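Glutamate racemase (PDB 2DWU) belongs to the Asp/Glu/hydantoin racemase family and holds D-glutamic acid in a pocket of its alpha/beta fold. Local coordinates at residues B[79-84]-B[97-102]. Sequence-based numbering, arbitrary orientation.
Sequences TAAAAT and IGVIHP. With DGL (D-glutamic acid), chain H.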
loop_
_atom_site.group_PDB
_atom_site.type_symbol
_atom_site.label_atom_id
_atom_site.label_comp_id
_atom_site.label_asym_id
_atom_site.label_seq_id
_atom_site.Cartn_x
_atom_site.Cartn_y
_atom_site.Cartn_z
ATOM N N THR B 79 -10.849 16.349 -5.649
ATOM C CA THR B 79 -12.166 17.003 -5.742
ATOM C C THR B 79 -13.102 16.200 -6.648
ATOM O O THR B 79 -14.277 15.963 -6.321
ATOM C CB THR B 79 -12.015 18.438 -6.308
ATOM O OG1 THR B 79 -11.130 19.179 -5.453
ATOM C CG2 THR B 79 -13.370 19.142 -6.378
ATOM N N ALA B 80 -12.548 15.756 -7.776
ATOM C CA ALA B 80 -13.303 14.972 -8.738
ATOM C C ALA B 80 -13.657 13.621 -8.125
ATOM O O ALA B 80 -14.790 13.127 -8.288
ATOM C CB ALA B 80 -12.460 14.794 -10.026
ATOM N N ALA B 81 -12.718 13.019 -7.390
ATOM C CA ALA B 81 -13.009 11.729 -6.777
ATOM C C ALA B 81 -14.119 11.849 -5.738
ATOM O O ALA B 81 -15.016 11.001 -5.668
ATOM C CB ALA B 81 -11.764 11.120 -6.148
ATOM N N ALA B 82 -14.062 12.909 -4.933
ATOM C CA ALA B 82 -15.077 13.106 -3.907
ATOM C C ALA B 82 -16.453 13.235 -4.532
ATOM O O ALA B 82 -17.444 12.709 -4.007
ATOM C CB ALA B 82 -14.745 14.370 -3.085
ATOM N N ALA B 83 -16.528 13.909 -5.667
ATOM C CA ALA B 83 -17.814 14.112 -6.289
ATOM C C ALA B 83 -18.348 12.990 -7.168
ATOM O O ALA B 83 -19.562 12.778 -7.246
ATOM C CB ALA B 83 -17.744 15.384 -7.139
ATOM N N THR B 84 -17.467 12.206 -7.774
ATOM C CA THR B 84 -17.969 11.206 -8.714
ATOM C C THR B 84 -17.440 9.782 -8.672
ATOM O O THR B 84 -17.878 8.945 -9.465
ATOM C CB THR B 84 -17.777 11.722 -10.157
ATOM O OG1 THR B 84 -18.224 10.734 -11.096
ATOM C CG2 THR B 84 -16.321 12.000 -10.419
ATOM N N ILE B 97 -9.847 3.674 -9.929
ATOM C CA ILE B 97 -9.113 3.928 -8.686
ATOM C C ILE B 97 -9.096 5.433 -8.429
ATOM O O ILE B 97 -8.629 6.211 -9.275
ATOM C CB ILE B 97 -7.635 3.436 -8.796
ATOM C CG1 ILE B 97 -7.548 1.892 -8.788
ATOM C CG2 ILE B 97 -6.841 3.912 -7.592
ATOM C CD1 ILE B 97 -8.089 1.192 -10.024
ATOM N N GLY B 98 -9.606 5.842 -7.274
ATOM C CA GLY B 98 -9.628 7.246 -6.896
ATOM C C GLY B 98 -8.451 7.504 -5.970
ATOM O O GLY B 98 -7.819 6.563 -5.456
ATOM N N VAL B 99 -8.185 8.774 -5.712
ATOM C CA VAL B 99 -7.039 9.138 -4.873
ATOM C C VAL B 99 -7.347 9.251 -3.383
ATOM O O VAL B 99 -6.423 9.366 -2.570
ATOM C CB VAL B 99 -6.388 10.477 -5.333
ATOM C CG1 VAL B 99 -5.576 10.241 -6.597
ATOM C CG2 VAL B 99 -7.442 11.554 -5.616
ATOM N N ILE B 100 -8.624 9.189 -3.030
ATOM C CA ILE B 100 -9.027 9.335 -1.621
ATOM C C ILE B 100 -8.836 8.070 -0.777
ATOM O O ILE B 100 -8.147 8.124 0.244
ATOM C CB ILE B 100 -10.494 9.833 -1.541
ATOM C CG1 ILE B 100 -10.566 11.239 -2.151
ATOM C CG2 ILE B 100 -11.025 9.804 -0.070
ATOM C CD1 ILE B 100 -11.950 11.846 -2.158
ATOM N N HIS B 101 -9.391 6.941 -1.216
ATOM C CA HIS B 101 -9.275 5.713 -0.449
ATOM C C HIS B 101 -7.842 5.236 -0.232
ATOM O O HIS B 101 -7.509 4.757 0.858
ATOM C CB HIS B 101 -10.156 4.622 -1.070
ATOM C CG HIS B 101 -11.622 4.904 -0.929
ATOM N ND1 HIS B 101 -12.286 5.808 -1.730
ATOM C CD2 HIS B 101 -12.538 4.440 -0.044
ATOM C CE1 HIS B 101 -13.552 5.890 -1.346
ATOM N NE2 HIS B 101 -13.731 5.068 -0.325
ATOM N N PRO B 102 -6.968 5.356 -1.243
ATOM C CA PRO B 102 -5.589 4.913 -1.018
ATOM C C PRO B 102 -4.930 5.735 0.085
ATOM O O PRO B 102 -4.157 5.193 0.884
ATOM C CB PRO B 102 -4.906 5.138 -2.385
ATOM C CG PRO B 102 -6.019 4.895 -3.336
ATOM C CD PRO B 102 -7.210 5.642 -2.667
HETATM N N DGL H . -6.872 18.736 -8.566
HETATM C CA DGL H . -7.659 19.382 -7.467
HETATM C C DGL H . -7.740 18.471 -6.293
HETATM O O DGL H . -8.566 18.628 -5.402
HETATM C CB DGL H . -6.995 20.714 -7.054
HETATM C CG DGL H . -7.366 21.771 -8.121
HETATM C CD DGL H . -8.801 22.073 -8.266
HETATM O OE1 DGL H . -9.459 22.693 -7.429
HETATM O OE2 DGL H . -9.371 21.621 -9.359
HETATM O OXT DGL H . -6.894 17.479 -6.252
#
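In the beta-alpha-beta unit built from strand 70-75, helix 78-91 and strand 96-98, Ala81 and Ala82 on the first turns of the helix meet Gly98, Val99 and Ile100, where the second strand runs out into the next helix. The backbones come closest at Ala81 and Gly98, whose CA atoms lie 5.6 Å apart. Gly98 carries no side chain on the face turned to the helix, so Ala81 CB can approach Gly98 CA to 4.5 Å. Ala81 CB also sits 4.4 Å from Val99 CG2. Ile100 supplies most of the cover from its side: its chain is extended (CD1 anti to CA, chi2 179°), and CD1 touches Ala82 N at 3.6 Å. Ile100 CD1 also lies 4.1 Å from Ala81 CB. Contacts between side chains are all carbon to carbon, and 149 Å² is buried in all. Thr79 faces away from this packing and holds D-glutamic acid: its N (3.2 Å) and OG1 (2.6 Å) both donate to ligand O, the N-H...O angle being 138°, well short of straight. Around the contact, helix 51-65 packs on Ala80 and Ala83, helix 129-137 on Ile100, and helix 211-226 on Val99, while Ile97 is backbone hydrogen-bonded to Leu73 and Val75 of the neighbouring parallel strand 70-75.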